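Local structure of recombination protein uvsY (Enterobacteria phage T4, 4ZWS) at residues F15-S18 / T19-Q22; S33-L36 / N37-S40; A56-A59 / R60-Y64; D92-K95 / V96-L100. The protein promotes assembly of the UvsX recombinase on single-stranded DNA and helps it displace bound gp32, thereby supporting viral DNA synthesis. One frame throughout, in Å; residues are numbered along the deposited sequence.

Interaction 1 (F15-S18 / T19-Q22)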
loop_
_atom_site.group_PDB
_atom_site.type_symbol
_atom_site.label_atom_id
_atom_site.label_comp_id
_atom_site.label_asym_id
_atom_site.label_seq_id
_atom_site.Cartn_x
_atom_site.Cartn_y
_atom_site.Cartn_z
ATOM N N PHE A 15 -25.379 19.085 5.704
ATOM C CA PHE A 15 -26.013 19.628 6.900
ATOM C C PHE A 15 -27.041 18.628 7.416
ATOM O O PHE A 15 -27.735 17.982 6.638
ATOM C CB PHE A 15 -26.672 20.981 6.608
ATOM C CG PHE A 15 -27.332 21.597 7.804
ATOM C CD1 PHE A 15 -26.577 22.238 8.777
ATOM C CD2 PHE A 15 -28.707 21.525 7.971
ATOM C CE1 PHE A 15 -27.183 22.802 9.904
ATOM C CE2 PHE A 15 -29.326 22.085 9.099
ATOM C CZ PHE A 15 -28.559 22.724 10.061
ATOM N N ILE A 16 -27.107 18.460 8.732
ATOM C CA ILE A 16 -28.068 17.526 9.310
ATOM C C ILE A 16 -29.114 18.239 10.156
ATOM O O ILE A 16 -28.778 18.935 11.112
ATOM C CB ILE A 16 -27.374 16.482 10.190
ATOM C CG1 ILE A 16 -26.305 15.732 9.394
ATOM C CG2 ILE A 16 -28.396 15.544 10.778
ATOM C CD1 ILE A 16 -25.471 14.776 10.223
ATOM N N ASP A 17 -30.378 18.094 9.772
ATOM C CA ASP A 17 -31.486 18.644 10.541
ATOM C C ASP A 17 -31.939 17.629 11.601
ATOM O O ASP A 17 -32.610 16.649 11.282
ATOM C CB ASP A 17 -32.645 19.014 9.624
ATOM C CG ASP A 17 -33.744 19.771 10.343
ATOM O OD1 ASP A 17 -33.778 19.743 11.595
ATOM O OD2 ASP A 17 -34.589 20.380 9.647
ATOM N N SER A 18 -31.598 17.894 12.859
ATOM C CA SER A 18 -31.908 17.008 13.984
ATOM C C SER A 18 -33.403 16.760 14.195
ATOM O O SER A 18 -33.809 15.718 14.718
ATOM C CB SER A 18 -31.314 17.590 15.254
ATOM O OG SER A 18 -29.944 17.852 15.058
ATOM N N THR A 19 -34.216 17.734 13.807
ATOM C CA THR A 19 -35.657 17.647 13.994
ATOM C C THR A 19 -36.323 16.649 13.025
ATOM O O THR A 19 -37.460 16.239 13.247
ATOM C CB THR A 19 -36.312 19.042 13.830
ATOM O OG1 THR A 19 -36.093 19.539 12.504
ATOM C CG2 THR A 19 -35.716 20.020 14.818
ATOM N N LYS A 20 -35.623 16.285 11.949
ATOM C CA LYS A 20 -36.139 15.366 10.921
ATOM C C LYS A 20 -35.141 14.250 10.651
ATOM O O LYS A 20 -34.762 13.997 9.501
ATOM C CB LYS A 20 -36.405 16.115 9.620
ATOM C CG LYS A 20 -37.201 17.391 9.779
ATOM C CD LYS A 20 -37.365 18.075 8.437
ATOM C CE LYS A 20 -36.005 18.205 7.782
ATOM N NZ LYS A 20 -36.042 19.084 6.605
ATOM N N LEU A 21 -34.719 13.582 11.710
ATOM C CA LEU A 21 -33.602 12.665 11.616
ATOM C C LEU A 21 -33.885 11.427 10.733
ATOM O O LEU A 21 -33.018 11.018 9.959
ATOM C CB LEU A 21 -33.188 12.292 13.030
ATOM C CG LEU A 21 -31.694 12.127 13.246
ATOM C CD1 LEU A 21 -31.016 13.412 12.811
ATOM C CD2 LEU A 21 -31.468 11.942 14.726
ATOM N N GLN A 22 -35.094 10.863 10.800
ATOM C CA GLN A 22 -35.455 9.727 9.929
ATOM C C GLN A 22 -35.454 10.128 8.467
ATOM O O GLN A 22 -35.010 9.364 7.606
ATOM C CB GLN A 22 -36.816 9.136 10.276
ATOM C CG GLN A 22 -36.864 8.323 11.546
ATOM C CD GLN A 22 -38.270 7.823 11.835
ATOM O OE1 GLN A 22 -38.536 6.616 11.861
ATOM N NE2 GLN A 22 -39.170 8.764 12.122
#
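Asp17 and Thr19 form the close-set part of this turn, where one carboxylate oxygen accepts Thr19 N and lies very close to the hydroxyl of the same residue. The bond from Thr19 N to Asp17 OD1 is 3.0 Å long and arrives from above the carboxylate plane. Thr19 OG1 also approaches OD1, though the modelled separation is very short and cannot be taken literally at this resolution. With its CG anti to the backbone N (chi1 -172°), Asp17 has its carboxylate beside its own carbonyl carbon, within reach of Thr19 N. The result is an Asx turn coupled to a backbone turn, for Asp17 O accepts Lys20 N at 3.1 Å, and Lys20 occupies the N-cap of helix 21-64. On the inner side, Ile16 CG2 meets Leu21 CD1 at 3.9 Å; both side chains are buried and reach helix 91-135, Ile16 at Ile124 and Leu21 at Ile127, while Ile16 also packs on Ala26 of a neighbouring subunit. The outer side is looser. There the aliphatic chain of the exposed Lys20 crosses Asp17 at a slant, and the salt bridge from NZ to Asp17 OD2 is long, at 3.6 Å, and probably adds little.

Interaction 2 (S33-L36 / N37-S40)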
loop_
_atom_site.group_PDB
_atom_site.type_symbol
_atom_site.label_atom_id
_atom_site.label_comp_id
_atom_site.label_asym_id
_atom_site.label_seq_id
_atom_site.Cartn_x
_atom_site.Cartn_y
_atom_site.Cartn_z
ATOM N N SER A 33 -26.536 8.633 -4.145
ATOM C CA SER A 33 -26.922 8.381 -5.520
ATOM C C SER A 33 -26.643 9.612 -6.412
ATOM O O SER A 33 -26.098 9.476 -7.509
ATOM C CB SER A 33 -28.381 7.956 -5.562
ATOM O OG SER A 33 -28.848 7.940 -6.880
ATOM N N LYS A 34 -27.013 10.804 -5.934
ATOM C CA LYS A 34 -26.830 12.044 -6.690
ATOM C C LYS A 34 -25.359 12.266 -7.033
ATOM O O LYS A 34 -25.012 12.563 -8.173
ATOM C CB LYS A 34 -27.327 13.252 -5.908
ATOM C CG LYS A 34 -27.521 14.486 -6.775
ATOM C CD LYS A 34 -26.872 15.707 -6.173
ATOM C CE LYS A 34 -27.493 16.137 -4.885
ATOM N NZ LYS A 34 -26.698 17.247 -4.309
ATOM N N TRP A 35 -24.501 12.133 -6.026
ATOM C CA TRP A 35 -23.071 12.359 -6.206
ATOM C C TRP A 35 -22.418 11.202 -6.954
ATOM O O TRP A 35 -21.423 11.389 -7.642
ATOM C CB TRP A 35 -22.385 12.598 -4.860
ATOM C CG TRP A 35 -22.651 13.976 -4.323
ATOM C CD1 TRP A 35 -23.643 14.343 -3.469
ATOM C CD2 TRP A 35 -21.906 15.167 -4.608
ATOM N NE1 TRP A 35 -23.566 15.686 -3.202
ATOM C CE2 TRP A 35 -22.506 16.215 -3.890
ATOM C CE3 TRP A 35 -20.790 15.446 -5.397
ATOM C CZ2 TRP A 35 -22.030 17.522 -3.940
ATOM C CZ3 TRP A 35 -20.317 16.749 -5.445
ATOM C CH2 TRP A 35 -20.938 17.767 -4.721
ATOM N N LEU A 36 -22.993 10.013 -6.846
ATOM C CA LEU A 36 -22.501 8.902 -7.632
ATOM C C LEU A 36 -22.683 9.211 -9.109
ATOM O O LEU A 36 -21.788 8.941 -9.912
ATOM C CB LEU A 36 -23.220 7.616 -7.241
ATOM C CG LEU A 36 -22.653 6.319 -7.803
ATOM C CD1 LEU A 36 -21.166 6.198 -7.515
ATOM C CD2 LEU A 36 -23.395 5.171 -7.166
ATOM N N ASN A 37 -23.802 9.845 -9.450
ATOM C CA ASN A 37 -24.066 10.284 -10.826
ATOM C C ASN A 37 -23.149 11.388 -11.322
ATOM O O ASN A 37 -22.723 11.353 -12.473
ATOM C CB ASN A 37 -25.516 10.715 -10.970
ATOM C CG ASN A 37 -26.447 9.548 -10.905
ATOM O OD1 ASN A 37 -26.011 8.407 -11.070
ATOM N ND2 ASN A 37 -27.722 9.802 -10.612
ATOM N N LYS A 38 -22.862 12.370 -10.473
ATOM C CA LYS A 38 -21.905 13.408 -10.834
ATOM C C LYS A 38 -20.595 12.741 -11.236
ATOM O O LYS A 38 -20.079 12.981 -12.321
ATOM C CB LYS A 38 -21.668 14.376 -9.677
ATOM C CG LYS A 38 -22.772 15.376 -9.454
ATOM C CD LYS A 38 -22.486 16.221 -8.223
ATOM C CE LYS A 38 -23.286 17.516 -8.210
ATOM N NZ LYS A 38 -24.758 17.308 -8.298
ATOM N N HIS A 39 -20.109 11.866 -10.361
ATOM C CA HIS A 39 -18.851 11.136 -10.520
ATOM C C HIS A 39 -18.846 10.364 -11.838
ATOM O O HIS A 39 -17.893 10.403 -12.607
ATOM C CB HIS A 39 -18.675 10.210 -9.312
ATOM C CG HIS A 39 -17.371 9.476 -9.262
ATOM N ND1 HIS A 39 -17.166 8.268 -9.893
ATOM C CD2 HIS A 39 -16.216 9.757 -8.612
ATOM C CE1 HIS A 39 -15.939 7.848 -9.651
ATOM N NE2 HIS A 39 -15.339 8.734 -8.876
ATOM N N SER A 40 -19.957 9.705 -12.110
ATOM C CA SER A 40 -20.121 8.902 -13.305
ATOM C C SER A 40 -20.046 9.797 -14.548
ATOM O O SER A 40 -19.420 9.437 -15.550
ATOM C CB SER A 40 -21.442 8.156 -13.231
ATOM O OG SER A 40 -21.528 7.196 -14.245
#
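Four successive backbone bonds, Asn37 N to Ser33 O, Lys38 N to Lys34 O, His39 N to Trp35 O and Ser40 N to Leu36 O, all between 3.0 and 3.2 Å, mark regular alpha-helix in the middle of helix 21-64. This long helix is one arm of the chain's antiparallel helical pair with helix 91-135, and the residues here illustrate how two turns can serve several neighbours. Trp35 and Lys38, one turn apart, make the main side-chain contact. The lysine chain runs over one face of the indole, its CD lying 3.7 Å from the centroid of the six-membered ring in a CH-pi contact, somewhat toward the rim. The ammonium group is farther off, so any cation-pi attraction from NZ is at most weak. Its stronger partner is Glu9 of helix 3-14, which also receives Lys34. Lys34 lies alongside Lys38 and points the same way, with their NZ atoms 4.4 Å apart around the acidic pair Glu9 and Asp13; Asp13 binds Lys34 and accepts Trp35 NE1 as well, tethering the NE1 edge of the buried indole. One turn on, along the side that faces helix 91-135, where Trp35 meets Ala113 and Ile117, His39 packs on Leu107 and meets Phe133 of a neighbouring subunit edge-to-face. The Lys38 chain stays nearly straight until its last torsion (chi4 57°), and that final bend turns NZ toward Lys34, with Glu9 OE1 as its salt-bridge partner.

Interaction 3 (A56-A59 / R60-Y64); sequences ALKA and RLDYY
Lys58 and Asp62, one turn apart, carry the charged contact. From a CG anti to the backbone N (chi1 -170°) the lysine stretches out and bends only at its end, bringing NZ obliquely to Asp62 OD1 at 3.4 Å, a salt bridge whose hydrogen bond is weak. Asp62 OD1 also lies near Lys58 O without bonding it, the two being acceptors; it is the backbone N of Asp62 that bonds this carbonyl. Arg60 behaves differently. Its N bonds Ala56 O at 2.8 Å, the donor lying nearly on the line of the C=O, and chi1 (-52°) sets CG beside the backbone N, near that same oxygen. The bends at chi2 and chi3 then lead the guanidinium away, toward Asp90. These are alpha-helical i to i+4 relations in the last turns of helix 21-64, repeated by Leu61 N to Leu57 O and Tyr63 N to Ala59 O. The fold turns one side of this helix onto helix 91-135: Ala56 packs on Val96, and Leu57 and Arg60 on Val93. What fixes the arginine's end lies farther out, since its NE forms a salt bridge with Asp90, which also accepts the hydroxyl of Tyr64. Beside it, the two tyrosines are set edge toward face: Tyr63 CD2 stands 3.6 Å above the plane of the Tyr64 ring, over its centre, while Tyr64 also touches Met83 and Val86 of helix 83-89.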
loop_
_atom_site.group_PDB
_atom_site.type_symbol
_atom_site.label_atom_id
_atom_site.label_comp_id
_atom_site.label_asym_id
_atom_site.label_seq_id
_atom_site.Cartn_x
_atom_site.Cartn_y
_atom_site.Cartn_z
ATOM N N ALA A 56 -5.487 17.276 -30.407
ATOM C CA ALA A 56 -4.674 18.464 -30.299
ATOM C C ALA A 56 -3.201 18.095 -30.452
ATOM O O ALA A 56 -2.472 18.740 -31.206
ATOM C CB ALA A 56 -4.932 19.156 -28.974
ATOM N N LEU A 57 -2.797 16.992 -29.823
ATOM C CA LEU A 57 -1.406 16.550 -29.901
ATOM C C LEU A 57 -1.011 16.205 -31.340
ATOM O O LEU A 57 0.066 16.584 -31.797
ATOM C CB LEU A 57 -1.155 15.344 -28.989
ATOM C CG LEU A 57 -0.950 15.658 -27.502
ATOM C CD1 LEU A 57 -0.898 14.399 -26.652
ATOM C CD2 LEU A 57 0.280 16.545 -27.265
ATOM N N LYS A 58 -1.887 15.519 -32.067
ATOM C CA LYS A 58 -1.553 15.179 -33.437
ATOM C C LYS A 58 -1.496 16.439 -34.299
ATOM O O LYS A 58 -0.595 16.586 -35.123
ATOM C CB LYS A 58 -2.566 14.184 -34.033
ATOM C CG LYS A 58 -2.110 13.613 -35.375
ATOM C CD LYS A 58 -3.211 12.955 -36.192
ATOM C CE LYS A 58 -2.660 12.398 -37.529
ATOM N NZ LYS A 58 -2.533 13.378 -38.667
ATOM N N ALA A 59 -2.439 17.357 -34.100
ATOM C CA ALA A 59 -2.436 18.587 -34.873
ATOM C C ALA A 59 -1.200 19.456 -34.618
ATOM O O ALA A 59 -0.562 19.919 -35.573
ATOM C CB ALA A 59 -3.698 19.378 -34.598
ATOM N N ARG A 60 -0.835 19.640 -33.348
ATOM C CA ARG A 60 0.323 20.466 -33.000
ATOM C C ARG A 60 1.662 19.828 -33.397
ATOM O O ARG A 60 2.581 20.526 -33.839
ATOM C CB ARG A 60 0.308 20.809 -31.514
ATOM C CG ARG A 60 -1.023 21.404 -31.074
ATOM C CD ARG A 60 -1.454 22.516 -32.000
ATOM N NE ARG A 60 -0.621 23.694 -31.807
ATOM C CZ ARG A 60 -0.457 24.656 -32.708
ATOM N NH1 ARG A 60 -1.068 24.572 -33.883
ATOM N NH2 ARG A 60 0.328 25.692 -32.437
ATOM N N LEU A 61 1.784 18.513 -33.241
ATOM C CA LEU A 61 3.007 17.845 -33.656
ATOM C C LEU A 61 3.199 18.042 -35.163
ATOM O O LEU A 61 4.322 18.260 -35.628
ATOM C CB LEU A 61 2.999 16.373 -33.265
ATOM C CG LEU A 61 4.274 15.581 -33.578
ATOM C CD1 LEU A 61 4.648 14.696 -32.431
ATOM C CD2 LEU A 61 4.018 14.697 -34.787
ATOM N N ASP A 62 2.107 18.000 -35.926
ATOM C CA ASP A 62 2.215 18.221 -37.364
ATOM C C ASP A 62 2.659 19.645 -37.635
ATOM O O ASP A 62 3.437 19.896 -38.557
ATOM C CB ASP A 62 0.884 17.956 -38.064
ATOM C CG ASP A 62 0.607 16.483 -38.239
ATOM O OD1 ASP A 62 -0.573 16.119 -38.465
ATOM O OD2 ASP A 62 1.571 15.690 -38.122
ATOM N N TYR A 63 2.177 20.566 -36.811
ATOM C CA TYR A 63 2.521 21.970 -36.938
ATOM C C TYR A 63 3.989 22.276 -36.657
ATOM O O TYR A 63 4.627 23.002 -37.415
ATOM C CB TYR A 63 1.662 22.814 -36.005
ATOM C CG TYR A 63 2.151 24.242 -35.915
ATOM C CD1 TYR A 63 1.912 25.143 -36.946
ATOM C CD2 TYR A 63 2.868 24.684 -34.804
ATOM C CE1 TYR A 63 2.366 26.447 -36.873
ATOM C CE2 TYR A 63 3.328 25.982 -34.722
ATOM C CZ TYR A 63 3.075 26.865 -35.759
ATOM O OH TYR A 63 3.529 28.166 -35.685
ATOM N N TYR A 64 4.520 21.703 -35.579
ATOM C CA TYR A 64 5.919 21.885 -35.210
ATOM C C TYR A 64 6.944 21.094 -35.992
ATOM O O TYR A 64 8.146 21.310 -35.815
ATOM C CB TYR A 64 6.119 21.562 -33.718
ATOM C CG TYR A 64 5.459 22.543 -32.795
ATOM C CD1 TYR A 64 4.401 22.168 -31.963
ATOM C CD2 TYR A 64 5.893 23.865 -32.761
ATOM C CE1 TYR A 64 3.796 23.097 -31.115
ATOM C CE2 TYR A 64 5.300 24.791 -31.921
ATOM C CZ TYR A 64 4.260 24.403 -31.103
ATOM O OH TYR A 64 3.696 25.339 -30.291
#

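Interaction 4 (D92-K95 / V96-L100)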
loop_
_atom_site.group_PDB
_atom_site.type_symbol
_atom_site.label_atom_id
_atom_site.label_comp_id
_atom_site.label_asym_id
_atom_site.label_seq_id
_atom_site.Cartn_x
_atom_site.Cartn_y
_atom_site.Cartn_z
ATOM N N ASP A 92 -2.770 25.331 -27.380
ATOM C CA ASP A 92 -3.857 24.371 -27.549
ATOM C C ASP A 92 -3.718 23.096 -26.716
ATOM O O ASP A 92 -4.685 22.659 -26.100
ATOM C CB ASP A 92 -3.994 24.022 -29.027
ATOM C CG ASP A 92 -4.426 25.210 -29.846
ATOM O OD1 ASP A 92 -5.152 26.051 -29.273
ATOM O OD2 ASP A 92 -4.039 25.319 -31.032
ATOM N N VAL A 93 -2.524 22.518 -26.672
ATOM C CA VAL A 93 -2.314 21.326 -25.871
ATOM C C VAL A 93 -2.506 21.643 -24.389
ATOM O O VAL A 93 -3.131 20.880 -23.634
ATOM C CB VAL A 93 -0.935 20.723 -26.092
ATOM C CG1 VAL A 93 -0.711 19.583 -25.117
ATOM C CG2 VAL A 93 -0.817 20.218 -27.522
ATOM N N LEU A 94 -1.983 22.792 -23.986
ATOM C CA LEU A 94 -2.034 23.205 -22.595
ATOM C C LEU A 94 -3.471 23.418 -22.154
ATOM O O LEU A 94 -3.855 23.043 -21.037
ATOM C CB LEU A 94 -1.211 24.476 -22.403
ATOM C CG LEU A 94 -0.966 25.014 -21.004
ATOM C CD1 LEU A 94 -0.487 23.909 -20.098
ATOM C CD2 LEU A 94 0.098 26.087 -21.112
ATOM N N LYS A 95 -4.275 23.998 -23.042
ATOM C CA LYS A 95 -5.660 24.269 -22.701
ATOM C C LYS A 95 -6.424 22.974 -22.506
ATOM O O LYS A 95 -7.142 22.809 -21.515
ATOM C CB LYS A 95 -6.332 25.105 -23.791
ATOM C CG LYS A 95 -7.799 25.337 -23.516
ATOM C CD LYS A 95 -8.413 26.309 -24.473
ATOM C CE LYS A 95 -9.837 26.615 -24.056
ATOM N NZ LYS A 95 -10.448 27.636 -24.944
ATOM N N VAL A 96 -6.226 22.039 -23.428
ATOM C CA VAL A 96 -6.938 20.773 -23.369
ATOM C C VAL A 96 -6.473 19.965 -22.165
ATOM O O VAL A 96 -7.275 19.307 -21.510
ATOM C CB VAL A 96 -6.745 19.943 -24.648
ATOM C CG1 VAL A 96 -7.670 18.763 -24.613
ATOM C CG2 VAL A 96 -7.081 20.774 -25.847
ATOM N N ASP A 97 -5.181 20.022 -21.850
ATOM C CA ASP A 97 -4.723 19.213 -20.737
ATOM C C ASP A 97 -5.001 19.855 -19.409
ATOM O O ASP A 97 -5.031 19.164 -18.411
ATOM C CB ASP A 97 -3.216 18.964 -20.822
ATOM C CG ASP A 97 -2.749 17.873 -19.863
ATOM O OD1 ASP A 97 -3.271 16.735 -19.929
ATOM O OD2 ASP A 97 -1.883 18.175 -19.002
ATOM N N THR A 98 -5.419 21.111 -19.406
ATOM C CA THR A 98 -5.732 21.723 -18.134
ATOM C C THR A 98 -7.153 21.324 -17.792
ATOM O O THR A 98 -7.429 20.870 -16.683
ATOM C CB THR A 98 -5.567 23.247 -18.163
ATOM O OG1 THR A 98 -4.197 23.572 -18.427
ATOM C CG2 THR A 98 -5.965 23.843 -16.835
ATOM N N SER A 99 -8.044 21.492 -18.763
ATOM C CA SER A 99 -9.424 21.052 -18.632
ATOM C C SER A 99 -9.437 19.618 -18.121
ATOM O O SER A 99 -10.098 19.337 -17.119
ATOM C CB SER A 99 -10.180 21.207 -19.948
ATOM O OG SER A 99 -9.515 20.483 -20.946
ATOM N N LEU A 100 -8.730 18.714 -18.804
ATOM C CA LEU A 100 -8.642 17.336 -18.318
ATOM C C LEU A 100 -8.252 17.178 -16.848
ATOM O O LEU A 100 -8.936 16.474 -16.095
ATOM C CB LEU A 100 -7.635 16.549 -19.148
ATOM C CG LEU A 100 -7.683 15.035 -18.947
ATOM C CD1 LEU A 100 -9.002 14.389 -19.311
ATOM C CD2 LEU A 100 -6.561 14.426 -19.727
#
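The flat groups here are the peptide carbonyls, of Lys95 above all, whose oxygen takes two donors from one face of its plane. Ser99 N makes a nearly straight bond to Lys95 O (3.2 Å, 177° at the hydrogen), whereas Thr98 N, equally distant, stands well above the carbonyl plane. Lys95 O thus has an i+3 as well as an i+4 donor, consistent with a slight local irregularity of the alpha-helix; the bond from Thr98 N to Leu94 O is weak. The Thr98 side chain adds a second bond to this Leu94 carbonyl: placed beside the backbone N (chi1 -63°), OG1 turns back to Leu94 O at 2.7 Å, so that one carbonyl serves amide and hydroxyl of the same residue. Ser99 OG likewise donates to Val96 O at 2.6 Å, from the same face as Leu100 N. Earlier in the turn the pattern is regular, with Val96 N on Asp92 O at 3.1 Å and Asp97 N on Val93 O at 2.8 Å. Asp97 directs its carboxylate to Lys53 of helix 21-64, on which Leu100 also rests through Ile49 and Glu50; Leu94 and Thr98 face a neighbouring subunit, packing on its Val55 and Leu47.

All four interactions are local, three of them along helices and one at a helix start. Interactions 1 and 2 are partly buried; 3 and 4 are surface contacts. Interactions 1, 2 and 3 share helix 21-64, at its beginning, middle and end, with the centres of 1 and 3 about 56 Å apart on opposite sides of the chain's centre. Interaction 4 lies on helix 91-135, and interactions 3 and 4 are the only pair in contact, where the two helices meet. Chemistry follows place: the turn of 1 combines a carboxylate with a backbone bond, 2 relies on an indole under a lysine chain, 3 on an exposed ion pair, and 4 on hydroxyls bonded to helix carbonyls.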